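Local coordinates for protein iota-carrageenase (Alteromonas sp., PDB 1H80) that hydrolyses the beta-1,4 linkages of iota-carrageenan, a sulfated galactan of red algal cell walls, with inversion of the anomeric configuration, at residues Asn186-Gly198 with Leu207-Asn221. Residues are numbered along the deposited sequence; the frame is centred on the assembly and turned at random.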
loop_
_atom_site.group_PDB
_atom_site.type_symbol
_atom_site.label_atom_id
_atom_site.label_comp_id
_atom_site.label_asym_id
_atom_site.label_seq_id
_atom_site.Cartn_x
_atom_site.Cartn_y
_atom_site.Cartn_z
ATOM N N ASN A 186 11.989 -3.826 4.473
ATOM C CA ASN A 186 11.546 -4.216 5.805
ATOM C C ASN A 186 10.214 -3.632 6.273
ATOM O O ASN A 186 10.134 -2.983 7.316
ATOM C CB ASN A 186 12.655 -3.886 6.812
ATOM C CG ASN A 186 12.464 -4.597 8.137
ATOM O OD1 ASN A 186 11.895 -5.686 8.187
ATOM N ND2 ASN A 186 12.954 -3.991 9.216
ATOM N N ALA A 187 9.162 -3.883 5.502
ATOM C CA ALA A 187 7.828 -3.406 5.850
ATOM C C ALA A 187 7.145 -4.403 6.785
ATOM O O ALA A 187 7.451 -5.599 6.763
ATOM C CB ALA A 187 6.991 -3.234 4.589
ATOM N N LEU A 188 6.229 -3.904 7.607
ATOM C CA LEU A 188 5.474 -4.754 8.522
ATOM C C LEU A 188 4.422 -5.476 7.682
ATOM O O LEU A 188 3.851 -4.892 6.760
ATOM C CB LEU A 188 4.804 -3.898 9.596
ATOM C CG LEU A 188 3.972 -4.600 10.669
ATOM C CD1 LEU A 188 4.814 -5.630 11.413
ATOM C CD2 LEU A 188 3.436 -3.549 11.628
ATOM N N PHE A 189 4.154 -6.737 8.004
ATOM C CA PHE A 189 3.204 -7.532 7.233
ATOM C C PHE A 189 1.836 -6.907 6.986
ATOM O O PHE A 189 1.255 -7.096 5.920
ATOM C CB PHE A 189 3.001 -8.908 7.885
ATOM C CG PHE A 189 2.301 -8.857 9.214
ATOM C CD1 PHE A 189 3.011 -8.595 10.383
ATOM C CD2 PHE A 189 0.926 -9.065 9.296
ATOM C CE1 PHE A 189 2.361 -8.543 11.614
ATOM C CE2 PHE A 189 0.266 -9.014 10.526
ATOM C CZ PHE A 189 0.987 -8.751 11.687
ATOM N N GLY A 190 1.322 -6.174 7.966
ATOM C CA GLY A 190 0.007 -5.576 7.825
ATOM C C GLY A 190 -0.032 -4.325 6.976
ATOM O O GLY A 190 -1.101 -3.751 6.758
ATOM N N TYR A 191 1.121 -3.907 6.479
ATOM C CA TYR A 191 1.164 -2.701 5.681
ATOM C C TYR A 191 1.939 -2.861 4.390
ATOM O O TYR A 191 1.689 -3.796 3.639
ATOM C CB TYR A 191 1.698 -1.561 6.545
ATOM C CG TYR A 191 0.829 -1.375 7.769
ATOM C CD1 TYR A 191 -0.374 -0.679 7.684
ATOM C CD2 TYR A 191 1.156 -1.981 8.981
ATOM C CE1 TYR A 191 -1.237 -0.592 8.773
ATOM C CE2 TYR A 191 0.298 -1.898 10.082
ATOM C CZ TYR A 191 -0.896 -1.203 9.965
ATOM O OH TYR A 191 -1.761 -1.118 11.033
ATOM N N GLY A 192 2.866 -1.954 4.120
ATOM C CA GLY A 192 3.611 -2.049 2.885
ATOM C C GLY A 192 3.803 -0.691 2.249
ATOM O O GLY A 192 3.775 0.337 2.920
ATOM N N LEU A 193 3.956 -0.683 0.934
ATOM C CA LEU A 193 4.218 0.552 0.218
ATOM C C LEU A 193 3.018 1.465 -0.012
ATOM O O LEU A 193 3.004 2.605 0.456
ATOM C CB LEU A 193 4.904 0.206 -1.105
ATOM C CG LEU A 193 5.450 1.333 -1.978
ATOM C CD1 LEU A 193 6.183 2.368 -1.144
ATOM C CD2 LEU A 193 6.380 0.709 -3.013
ATOM N N ILE A 194 2.011 0.965 -0.718
ATOM C CA ILE A 194 0.820 1.753 -1.016
ATOM C C ILE A 194 -0.454 1.160 -0.441
ATOM O O ILE A 194 -0.645 -0.050 -0.467
ATOM C CB ILE A 194 0.536 1.817 -2.540
ATOM C CG1 ILE A 194 1.802 2.172 -3.317
ATOM C CG2 ILE A 194 -0.594 2.807 -2.817
ATOM C CD1 ILE A 194 2.360 3.536 -3.003
ATOM N N GLN A 195 -1.315 2.010 0.099
ATOM C CA GLN A 195 -2.632 1.543 0.505
ATOM C C GLN A 195 -3.561 2.592 -0.079
ATOM O O GLN A 195 -3.373 3.789 0.143
ATOM C CB GLN A 195 -2.838 1.437 2.015
ATOM C CG GLN A 195 -4.260 0.923 2.283
ATOM C CD GLN A 195 -4.433 0.167 3.582
ATOM O OE1 GLN A 195 -5.528 -0.325 3.876
ATOM N NE2 GLN A 195 -3.371 0.065 4.363
ATOM N N THR A 196 -4.549 2.139 -0.845
ATOM C CA THR A 196 -5.488 3.043 -1.499
ATOM C C THR A 196 -6.874 3.021 -0.880
ATOM O O THR A 196 -7.436 1.956 -0.640
ATOM C CB THR A 196 -5.654 2.685 -2.980
ATOM O OG1 THR A 196 -6.294 1.405 -3.095
ATOM C CG2 THR A 196 -4.299 2.629 -3.667
ATOM N N TYR A 197 -7.428 4.205 -0.648
ATOM C CA TYR A 197 -8.763 4.334 -0.075
ATOM C C TYR A 197 -9.680 5.032 -1.073
ATOM O O TYR A 197 -10.750 4.527 -1.416
ATOM C CB TYR A 197 -8.684 5.136 1.218
ATOM C CG TYR A 197 -7.797 4.486 2.249
ATOM C CD1 TYR A 197 -8.236 3.379 2.972
ATOM C CD2 TYR A 197 -6.510 4.964 2.488
ATOM C CE1 TYR A 197 -7.411 2.763 3.912
ATOM C CE2 TYR A 197 -5.676 4.356 3.420
ATOM C CZ TYR A 197 -6.134 3.258 4.129
ATOM O OH TYR A 197 -5.308 2.663 5.054
ATOM N N GLY A 198 -9.247 6.200 -1.537
ATOM C CA GLY A 198 -10.024 6.952 -2.503
ATOM C C GLY A 198 -9.071 7.404 -3.587
ATOM O O GLY A 198 -8.019 7.974 -3.292
ATOM N N LEU A 207 6.914 -0.373 -8.460
ATOM C CA LEU A 207 6.838 -0.309 -7.007
ATOM C C LEU A 207 7.233 -1.674 -6.473
ATOM O O LEU A 207 6.814 -2.696 -7.009
ATOM C CB LEU A 207 5.412 0.030 -6.578
ATOM C CG LEU A 207 4.860 1.339 -7.142
ATOM C CD1 LEU A 207 3.416 1.508 -6.686
ATOM C CD2 LEU A 207 5.715 2.518 -6.678
ATOM N N HIS A 208 8.049 -1.690 -5.427
ATOM C CA HIS A 208 8.506 -2.946 -4.854
ATOM C C HIS A 208 8.534 -2.822 -3.340
ATOM O O HIS A 208 9.112 -1.882 -2.800
ATOM C CB HIS A 208 9.907 -3.257 -5.390
ATOM C CG HIS A 208 10.505 -4.524 -4.864
ATOM N ND1 HIS A 208 11.776 -4.936 -5.202
ATOM C CD2 HIS A 208 10.011 -5.472 -4.031
ATOM C CE1 HIS A 208 12.041 -6.082 -4.600
ATOM N NE2 HIS A 208 10.987 -6.429 -3.883
ATOM N N SER A 209 7.885 -3.756 -2.659
ATOM C CA SER A 209 7.881 -3.743 -1.206
ATOM C C SER A 209 8.397 -5.069 -0.679
ATOM O O SER A 209 7.999 -6.130 -1.155
ATOM C CB SER A 209 6.470 -3.497 -0.660
ATOM O OG SER A 209 6.478 -3.529 0.759
ATOM N N GLU A 210 9.311 -4.991 0.282
ATOM C CA GLU A 210 9.857 -6.173 0.928
ATOM C C GLU A 210 9.050 -6.263 2.215
ATOM O O GLU A 210 9.224 -5.447 3.119
ATOM C CB GLU A 210 11.335 -5.980 1.252
ATOM C CG GLU A 210 11.928 -7.138 2.036
ATOM C CD GLU A 210 13.341 -6.859 2.499
ATOM O OE1 GLU A 210 13.535 -5.912 3.293
ATOM O OE2 GLU A 210 14.258 -7.589 2.066
ATOM N N GLY A 211 8.161 -7.247 2.288
ATOM C CA GLY A 211 7.307 -7.389 3.452
ATOM C C GLY A 211 5.965 -6.741 3.144
ATOM O O GLY A 211 5.888 -5.829 2.315
ATOM N N GLY A 212 4.904 -7.213 3.790
ATOM C CA GLY A 212 3.589 -6.640 3.558
ATOM C C GLY A 212 3.109 -6.760 2.122
ATOM O O GLY A 212 3.341 -7.767 1.459
ATOM N N ILE A 213 2.436 -5.720 1.638
ATOM C CA ILE A 213 1.908 -5.707 0.278
ATOM C C ILE A 213 2.341 -4.424 -0.428
ATOM O O ILE A 213 2.255 -3.334 0.142
ATOM C CB ILE A 213 0.376 -5.804 0.301
ATOM C CG1 ILE A 213 -0.020 -7.151 0.903
ATOM C CG2 ILE A 213 -0.198 -5.652 -1.106
ATOM C CD1 ILE A 213 -1.483 -7.317 1.088
ATOM N N ALA A 214 2.814 -4.557 -1.664
ATOM C CA ALA A 214 3.273 -3.390 -2.414
ATOM C C ALA A 214 2.127 -2.458 -2.794
ATOM O O ALA A 214 2.166 -1.261 -2.506
ATOM C CB ALA A 214 4.029 -3.836 -3.660
ATOM N N LEU A 215 1.116 -3.008 -3.455
ATOM C CA LEU A 215 -0.043 -2.222 -3.864
ATOM C C LEU A 215 -1.257 -2.833 -3.188
ATOM O O LEU A 215 -1.867 -3.776 -3.692
ATOM C CB LEU A 215 -0.202 -2.254 -5.383
ATOM C CG LEU A 215 -1.384 -1.451 -5.933
ATOM C CD1 LEU A 215 -1.325 0.002 -5.441
ATOM C CD2 LEU A 215 -1.349 -1.505 -7.449
ATOM N N ARG A 216 -1.594 -2.280 -2.033
ATOM C CA ARG A 216 -2.698 -2.767 -1.226
ATOM C C ARG A 216 -3.976 -1.988 -1.497
ATOM O O ARG A 216 -4.211 -0.931 -0.915
ATOM C CB ARG A 216 -2.310 -2.656 0.247
ATOM C CG ARG A 216 -3.303 -3.253 1.220
ATOM C CD ARG A 216 -2.907 -2.886 2.641
ATOM N NE ARG A 216 -1.714 -3.597 3.095
ATOM C CZ ARG A 216 -1.740 -4.810 3.643
ATOM N NH1 ARG A 216 -2.898 -5.436 3.804
ATOM N NH2 ARG A 216 -0.616 -5.395 4.033
ATOM N N MET A 217 -4.801 -2.513 -2.394
ATOM C CA MET A 217 -6.048 -1.849 -2.720
ATOM C C MET A 217 -7.115 -2.383 -1.786
ATOM O O MET A 217 -8.048 -3.077 -2.188
ATOM C CB MET A 217 -6.384 -2.078 -4.187
ATOM C CG MET A 217 -5.373 -1.366 -5.084
ATOM S SD MET A 217 -5.513 -1.729 -6.818
ATOM C CE MET A 217 -4.672 -3.333 -6.875
ATOM N N GLU A 218 -6.925 -2.050 -0.515
ATOM C CA GLU A 218 -7.819 -2.449 0.561
ATOM C C GLU A 218 -8.508 -1.168 1.012
ATOM O O GLU A 218 -7.990 -0.409 1.834
ATOM C CB GLU A 218 -7.000 -3.083 1.690
ATOM C CG GLU A 218 -7.802 -3.516 2.901
ATOM C CD GLU A 218 -7.064 -4.543 3.744
ATOM O OE1 GLU A 218 -5.827 -4.425 3.884
ATOM O OE2 GLU A 218 -7.725 -5.464 4.272
ATOM N N THR A 219 -9.680 -0.934 0.437
ATOM C CA THR A 219 -10.467 0.263 0.697
ATOM C C THR A 219 -11.332 0.134 1.945
ATOM O O THR A 219 -12.534 -0.106 1.845
ATOM C CB THR A 219 -11.348 0.552 -0.526
ATOM O OG1 THR A 219 -12.159 -0.597 -0.811
ATOM C CG2 THR A 219 -10.475 0.821 -1.740
ATOM N N ASP A 220 -10.730 0.327 3.116
ATOM C CA ASP A 220 -11.473 0.166 4.365
ATOM C C ASP A 220 -11.495 1.326 5.355
ATOM O O ASP A 220 -11.724 1.112 6.548
ATOM C CB ASP A 220 -10.988 -1.093 5.093
ATOM C CG ASP A 220 -9.524 -1.015 5.496
ATOM O OD1 ASP A 220 -8.909 0.060 5.338
ATOM O OD2 ASP A 220 -8.988 -2.035 5.982
ATOM N N ASN A 221 -11.269 2.546 4.882
ATOM C CA ASN A 221 -11.298 3.706 5.770
ATOM C C ASN A 221 -12.736 3.915 6.245
ATOM O O ASN A 221 -13.649 4.047 5.431
ATOM C CB ASN A 221 -10.816 4.954 5.025
ATOM C CG ASN A 221 -10.664 6.153 5.939
ATOM O OD1 ASN A 221 -11.546 6.451 6.742
ATOM N ND2 ASN A 221 -9.544 6.856 5.813
HETATM O O HOH W 1 0.415 -1.764 1.731
#
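R216 lays its guanidinium against the turn 188-191, with G190 O over one face and CD1 of I213, from its own segment, over the other, both toward the rim. R216 NH2 donates to Y191 O at 2.8 Å, an almost straight bond in the carbonyl plane and on a lone pair; the same oxygen also accepts from I213 N. The chain, extended to CD and then bent (chi3 -72°), turns the group back toward the turn. NE donates to a water that bridges I194 O and I213 O. NH1 forms a salt bridge with E218 OE1, while E218 OE2 is held by H254. A leucine here would probably leave E218 OE1 without its salt-bridge partner and Y191 O without its side-chain donor. Beyond the turn, strands 194-196 and 216-218 pair in parallel, I194 O accepting from R216 N and T196 N donating to R216 O. On the face bearing I194, its CG1 packs 3.8 Å from L207 CD1, and its CB lies 3.9 Å from L215 CD1. The Y197 ring receives D220 OD1 at its edge, 3.4 Å from CE1, and N221 CB touches CD1. At the far end, E210 OE1 accepts from N186 N through its anti lone pair. Corners stacked one on the other, at L193 and at A214-L215, and continued by parallel strand pairing, are typical of adjacent coils of a beta-helix, the fold of this enzyme.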